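Local coordinates for protein SusD homolog (Bacteroides thetaiotaomicron, PDB 3EHM) that probably binds mucin O-glycans at the cell surface as a SusD-type outer-membrane lipoprotein, contributing to their use by a gut symbiont, at residues A[61-66]-A[81-86]; A[67-72]-A[77-82]. All blocks are in the same frame, centred on the assembly; numbering follows the deposited sequence.

Interaction 1: residues A[61-66]-A[81-86]; sequences GNYIGY and WNFTDS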
loop_
_atom_site.group_PDB
_atom_site.type_symbol
_atom_site.label_atom_id
_atom_site.label_comp_id
_atom_site.label_asym_id
_atom_site.label_seq_id
_atom_site.Cartn_x
_atom_site.Cartn_y
_atom_site.Cartn_z
ATOM N N GLY A 61 4.172 0.162 -6.533
ATOM C CA GLY A 61 3.129 0.603 -7.450
ATOM C C GLY A 61 3.374 0.170 -8.887
ATOM O O GLY A 61 2.438 -0.008 -9.674
ATOM N N ASN A 62 4.646 0.018 -9.231
ATOM C CA ASN A 62 5.037 -0.411 -10.564
ATOM C C ASN A 62 4.816 -1.915 -10.699
ATOM O O ASN A 62 4.274 -2.378 -11.702
ATOM C CB ASN A 62 6.506 -0.040 -10.808
ATOM C CG ASN A 62 7.192 -0.949 -11.818
ATOM O OD1 ASN A 62 6.753 -1.086 -12.965
ATOM N ND2 ASN A 62 8.290 -1.565 -11.394
ATOM N N TYR A 63 5.215 -2.671 -9.676
ATOM C CA TYR A 63 5.060 -4.123 -9.684
ATOM C C TYR A 63 3.606 -4.545 -9.931
ATOM O O TYR A 63 3.333 -5.378 -10.796
ATOM C CB TYR A 63 5.507 -4.720 -8.344
ATOM C CG TYR A 63 6.925 -4.390 -7.901
ATOM C CD1 TYR A 63 7.259 -4.388 -6.545
ATOM C CD2 TYR A 63 7.926 -4.084 -8.825
ATOM C CE1 TYR A 63 8.550 -4.083 -6.116
ATOM C CE2 TYR A 63 9.225 -3.776 -8.408
ATOM C CZ TYR A 63 9.527 -3.775 -7.050
ATOM O OH TYR A 63 10.792 -3.448 -6.619
ATOM N N ILE A 64 2.680 -3.970 -9.164
ATOM C CA ILE A 64 1.265 -4.320 -9.277
ATOM C C ILE A 64 0.477 -3.579 -10.348
ATOM O O ILE A 64 -0.734 -3.744 -10.455
ATOM C CB ILE A 64 0.540 -4.133 -7.937
ATOM C CG1 ILE A 64 0.590 -2.658 -7.529
ATOM C CG2 ILE A 64 1.159 -5.044 -6.885
ATOM C CD1 ILE A 64 0.028 -2.383 -6.168
ATOM N N GLY A 65 1.147 -2.742 -11.125
ATOM C CA GLY A 65 0.456 -2.063 -12.203
ATOM C C GLY A 65 -0.347 -0.813 -11.923
ATOM O O GLY A 65 -1.184 -0.431 -12.750
ATOM N N TYR A 66 -0.141 -0.191 -10.766
ATOM C CA TYR A 66 -0.830 1.065 -10.469
ATOM C C TYR A 66 -0.150 2.085 -11.382
ATOM O O TYR A 66 -0.793 2.970 -11.951
ATOM C CB TYR A 66 -0.588 1.516 -9.022
ATOM C CG TYR A 66 -1.604 1.083 -7.988
ATOM C CD1 TYR A 66 -1.487 1.521 -6.671
ATOM C CD2 TYR A 66 -2.677 0.256 -8.315
ATOM C CE1 TYR A 66 -2.407 1.151 -5.701
ATOM C CE2 TYR A 66 -3.611 -0.123 -7.348
ATOM C CZ TYR A 66 -3.466 0.331 -6.044
ATOM O OH TYR A 66 -4.370 -0.024 -5.074
ATOM N N TRP A 81 13.731 -4.766 -10.233
ATOM C CA TRP A 81 14.029 -5.803 -9.257
ATOM C C TRP A 81 15.497 -6.006 -8.897
ATOM O O TRP A 81 15.872 -7.074 -8.417
ATOM C CB TRP A 81 13.432 -7.131 -9.740
ATOM C CG TRP A 81 11.977 -7.062 -10.157
ATOM C CD1 TRP A 81 11.294 -5.965 -10.611
ATOM C CD2 TRP A 81 11.067 -8.163 -10.259
ATOM N NE1 TRP A 81 10.021 -6.318 -10.994
ATOM C CE2 TRP A 81 9.855 -7.663 -10.788
ATOM C CE3 TRP A 81 11.159 -9.527 -9.958
ATOM C CZ2 TRP A 81 8.744 -8.481 -11.023
ATOM C CZ3 TRP A 81 10.051 -10.342 -10.192
ATOM C CH2 TRP A 81 8.861 -9.812 -10.719
ATOM N N ASN A 82 16.329 -4.996 -9.127
ATOM C CA ASN A 82 17.741 -5.102 -8.778
ATOM C C ASN A 82 17.879 -4.420 -7.419
ATOM O O ASN A 82 18.073 -3.204 -7.333
ATOM C CB ASN A 82 18.607 -4.401 -9.827
ATOM C CG ASN A 82 20.081 -4.718 -9.671
ATOM O OD1 ASN A 82 20.902 -4.347 -10.513
ATOM N ND2 ASN A 82 20.425 -5.404 -8.589
ATOM N N PHE A 83 17.766 -5.210 -6.358
ATOM C CA PHE A 83 17.828 -4.685 -5.002
ATOM C C PHE A 83 19.247 -4.432 -4.501
ATOM O O PHE A 83 19.773 -5.177 -3.673
ATOM C CB PHE A 83 17.084 -5.631 -4.054
ATOM C CG PHE A 83 15.640 -5.870 -4.434
ATOM C CD1 PHE A 83 14.939 -4.942 -5.203
ATOM C CD2 PHE A 83 14.969 -7.004 -3.985
ATOM C CE1 PHE A 83 13.588 -5.139 -5.516
ATOM C CE2 PHE A 83 13.616 -7.211 -4.290
ATOM C CZ PHE A 83 12.927 -6.277 -5.056
ATOM N N THR A 84 19.847 -3.355 -4.996
ATOM C CA THR A 84 21.211 -2.985 -4.634
ATOM C C THR A 84 21.354 -2.541 -3.187
ATOM O O THR A 84 20.379 -2.171 -2.533
ATOM C CB THR A 84 21.722 -1.851 -5.518
ATOM O OG1 THR A 84 20.947 -0.673 -5.267
ATOM C CG2 THR A 84 21.598 -2.232 -6.991
ATOM N N ASP A 85 22.589 -2.575 -2.700
ATOM C CA ASP A 85 22.889 -2.186 -1.332
ATOM C C ASP A 85 22.402 -0.762 -1.046
ATOM O O ASP A 85 21.738 -0.515 -0.038
ATOM C CB ASP A 85 24.400 -2.269 -1.089
ATOM C CG ASP A 85 24.743 -2.427 0.377
ATOM O OD1 ASP A 85 24.665 -3.565 0.887
ATOM O OD2 ASP A 85 25.077 -1.412 1.021
ATOM N N SER A 86 22.721 0.170 -1.938
ATOM C CA SER A 86 22.316 1.559 -1.747
ATOM C C SER A 86 20.799 1.756 -1.744
ATOM O O SER A 86 20.273 2.469 -0.895
ATOM C CB SER A 86 22.938 2.454 -2.823
ATOM O OG SER A 86 22.510 2.059 -4.110
#
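Trp81 and Phe83 meet a single residue of 61-66, Tyr63, whose ring reaches out from the last turn of helix 60-63. Tyr63 CG is anti to its carbonyl carbon, beside the backbone N (chi1 -56°), which carries the phenol out toward 81-86. The five-membered ring of Trp81 lies obliquely to the Tyr63 ring, the planes inclined at 72° and the centroids 5.0 Å apart. The touching is done by one side of the phenol: Tyr63 CE2 is 3.7 Å from Trp81 NE1 and equally far from Trp81 CD1, as the two side chains run past each other in opposite directions. The indole N-H is spent elsewhere, on Thr313 OG1, so the two rings meet by van der Waals packing. The side chain of Phe83, the centre of an inverse gamma turn, comes from the opposite direction to that of Tyr63. Tyr63 OH lies close to the plane of the phenyl ring, at its edge, 3.4 Å from Phe83 CE1, while Trp81 O sits 4.0 Å above one face of that ring, offset toward its rim. The hydroxyl itself is hydrogen-bonded to Glu78 O, which anchors the far end of the phenol beside the Phe83 edge. A leucine in place of Tyr63 would probably leave Glu78 O without this partner and open a gap beside the Trp81 indole and the edge of Phe83. Beyond the contact, Thr84 is the N-cap of helix 85-110, its OG1 taking the backbone N of Arg87. On the other segment Gly65 ends helix 60-63 in a Schellman motif. The contact is buried, its centre about 13 Å from the centre of the chain: Trp453 of helix 449-459 meets the Tyr63 ring edge-to-face, Phe489 does the same to Phe83, and helix 472-475 packs on Trp81, so the short helix 60-63 is joined to the lead-in of helix 85-110.

Interaction 2: residues A[67-72]-A[77-82]; sequences FGNNNN and NEANWN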
loop_
_atom_site.group_PDB
_atom_site.type_symbol
_atom_site.label_atom_id
_atom_site.label_comp_id
_atom_site.label_asym_id
_atom_site.label_seq_id
_atom_site.Cartn_x
_atom_site.Cartn_y
_atom_site.Cartn_z
ATOM N N PHE A 67 1.168 1.943 -11.503
ATOM C CA PHE A 67 1.978 2.844 -12.317
ATOM C C PHE A 67 2.873 2.085 -13.279
ATOM O O PHE A 67 3.076 0.878 -13.138
ATOM C CB PHE A 67 2.889 3.708 -11.431
ATOM C CG PHE A 67 2.193 4.324 -10.258
ATOM C CD1 PHE A 67 2.477 3.895 -8.966
ATOM C CD2 PHE A 67 1.237 5.310 -10.443
ATOM C CE1 PHE A 67 1.812 4.442 -7.870
ATOM C CE2 PHE A 67 0.566 5.865 -9.356
ATOM C CZ PHE A 67 0.856 5.428 -8.065
ATOM N N GLY A 68 3.411 2.825 -14.244
ATOM C CA GLY A 68 4.328 2.284 -15.227
ATOM C C GLY A 68 5.475 3.279 -15.269
ATOM O O GLY A 68 5.229 4.483 -15.203
ATOM N N ASN A 69 6.714 2.801 -15.361
ATOM C CA ASN A 69 7.870 3.696 -15.382
ATOM C C ASN A 69 8.344 4.070 -16.787
ATOM O O ASN A 69 8.483 3.205 -17.655
ATOM C CB ASN A 69 9.067 3.066 -14.654
ATOM C CG ASN A 69 8.756 2.654 -13.226
ATOM O OD1 ASN A 69 8.180 3.422 -12.450
ATOM N ND2 ASN A 69 9.162 1.439 -12.864
ATOM N N ASN A 70 8.601 5.359 -17.000
ATOM C CA ASN A 70 9.126 5.839 -18.277
ATOM C C ASN A 70 10.640 5.882 -18.080
ATOM O O ASN A 70 11.275 6.930 -18.213
ATOM C CB ASN A 70 8.581 7.237 -18.594
ATOM C CG ASN A 70 9.236 7.870 -19.816
ATOM O OD1 ASN A 70 9.686 7.177 -20.735
ATOM N ND2 ASN A 70 9.274 9.200 -19.839
ATOM N N ASN A 71 11.206 4.725 -17.748
ATOM C CA ASN A 71 12.640 4.601 -17.500
ATOM C C ASN A 71 12.931 3.169 -17.053
ATOM O O ASN A 71 12.023 2.447 -16.658
ATOM C CB ASN A 71 13.041 5.581 -16.381
ATOM C CG ASN A 71 14.528 5.889 -16.362
ATOM O OD1 ASN A 71 14.957 6.872 -15.749
ATOM N ND2 ASN A 71 15.320 5.057 -17.020
ATOM N N ASN A 72 14.190 2.752 -17.139
ATOM C CA ASN A 72 14.572 1.425 -16.676
ATOM C C ASN A 72 15.796 1.564 -15.778
ATOM O O ASN A 72 16.279 0.585 -15.209
ATOM C CB ASN A 72 14.862 0.469 -17.846
ATOM C CG ASN A 72 16.032 0.908 -18.703
ATOM O OD1 ASN A 72 16.799 1.802 -18.334
ATOM N ND2 ASN A 72 16.183 0.265 -19.857
ATOM N N ASN A 77 18.281 -0.461 -10.334
ATOM C CA ASN A 77 17.560 -0.292 -9.073
ATOM C C ASN A 77 16.323 -1.175 -8.923
ATOM O O ASN A 77 16.063 -2.054 -9.752
ATOM C CB ASN A 77 17.201 1.186 -8.812
ATOM C CG ASN A 77 16.162 1.734 -9.775
ATOM O OD1 ASN A 77 15.389 0.990 -10.377
ATOM N ND2 ASN A 77 16.125 3.056 -9.901
ATOM N N GLU A 78 15.569 -0.942 -7.853
ATOM C CA GLU A 78 14.380 -1.739 -7.545
ATOM C C GLU A 78 13.272 -1.749 -8.601
ATOM O O GLU A 78 12.451 -2.674 -8.633
ATOM C CB GLU A 78 13.786 -1.291 -6.202
ATOM C CG GLU A 78 13.155 0.090 -6.244
ATOM C CD GLU A 78 14.121 1.199 -5.892
ATOM O OE1 GLU A 78 15.336 1.060 -6.160
ATOM O OE2 GLU A 78 13.657 2.225 -5.353
ATOM N N ALA A 79 13.230 -0.735 -9.460
ATOM C CA ALA A 79 12.188 -0.685 -10.490
ATOM C C ALA A 79 12.238 -1.952 -11.334
ATOM O O ALA A 79 11.206 -2.473 -11.762
ATOM C CB ALA A 79 12.366 0.543 -11.373
ATOM N N ASN A 80 13.445 -2.450 -11.570
ATOM C CA ASN A 80 13.601 -3.662 -12.354
ATOM C C ASN A 80 14.105 -4.822 -11.506
ATOM O O ASN A 80 14.807 -5.716 -11.981
ATOM C CB ASN A 80 14.506 -3.401 -13.550
ATOM C CG ASN A 80 13.807 -2.583 -14.614
ATOM O OD1 ASN A 80 13.389 -3.108 -15.649
ATOM N ND2 ASN A 80 13.649 -1.292 -14.352
ATOM N N TRP A 81 13.731 -4.766 -10.233
ATOM C CA TRP A 81 14.029 -5.803 -9.257
ATOM C C TRP A 81 15.497 -6.006 -8.897
ATOM O O TRP A 81 15.872 -7.074 -8.417
ATOM C CB TRP A 81 13.432 -7.131 -9.740
ATOM C CG TRP A 81 11.977 -7.062 -10.157
ATOM C CD1 TRP A 81 11.294 -5.965 -10.611
ATOM C CD2 TRP A 81 11.067 -8.163 -10.259
ATOM N NE1 TRP A 81 10.021 -6.318 -10.994
ATOM C CE2 TRP A 81 9.855 -7.663 -10.788
ATOM C CE3 TRP A 81 11.159 -9.527 -9.958
ATOM C CZ2 TRP A 81 8.744 -8.481 -11.023
ATOM C CZ3 TRP A 81 10.051 -10.342 -10.192
ATOM C CH2 TRP A 81 8.861 -9.812 -10.719
ATOM N N ASN A 82 16.329 -4.996 -9.127
ATOM C CA ASN A 82 17.741 -5.102 -8.778
ATOM C C ASN A 82 17.879 -4.420 -7.419
ATOM O O ASN A 82 18.073 -3.204 -7.333
ATOM C CB ASN A 82 18.607 -4.401 -9.827
ATOM C CG ASN A 82 20.081 -4.718 -9.671
ATOM O OD1 ASN A 82 20.902 -4.347 -10.513
ATOM N ND2 ASN A 82 20.425 -5.404 -8.589
HETATM O O HOH W 1 16.137 -0.559 -12.555
#
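Asn72 and Asn80 come nearest in backbone terms, their CA atoms 6.7 Å apart, where the chain leaving strand 67-69 turns back past the short 3-10 segment 78-79. The CB of Asn69 is directed toward this segment, and its ND2 rests 3.6 Å from Ala79 CB, a polar group lying against a methyl, with the nitrogen hydrogen-bonded elsewhere in the protein. CG of Asn69 is anti to the carbonyl carbon (chi1 -56°), which brings the amide over to the alanine. The amide end of Asn80 packs beside the carbonyl of Asn72, but which of its two ends is nitrogen is doubtful. Asn72 turns its own side chain elsewhere, to Gly74 N and Ser315 O. A water links the two segments: it is hydrogen-bonded to Asn72 O at 2.9 Å and to Asn77 OD1 at 2.8 Å, and accepts from Asn77 N. Asn77 OD1 also takes Ala79 N at 2.9 Å, the donor standing 43° out of the carbonyl plane, so one oxygen serves both the water and the turn. The backbone O of Asn77 accepts two bonds, from Asn80 N at 3.2 Å and Asn82 N at 3.0 Å, which arrive from opposite faces of its plane. These bonds fold 77-82 on itself, and the water ties it to Asn72. Asn77 thus forms an Asx turn at the start of the 3-10 segment, while Asn70 is the centre of an inverse gamma turn just past strand 67-69; both turns belong to the connection from the antiparallel strand pair 67-69 and 270-272 to helix 85-110.

Both contacts are buried and are built from consecutive parts of one excursion between helix 60-63 and helix 85-110; their centres lie 6 Å apart and they share Trp81 and Asn82. Interaction 1, nearer the centre of the chain, is aromatic and works by ring packing. Interaction 2, its centre about 17 Å from that of the chain, is made of asparagines, a methyl and a water, and works through polar turn geometry. The Tyr63 hydroxyl reaches Glu78 O of 77-82 and joins the two contacts. The backbones of Gly61 and Phe67 are also bonded, and the side chain of Asn62 packs against Asn69, so helix 60-63 and strand 67-69 both pack on 77-82.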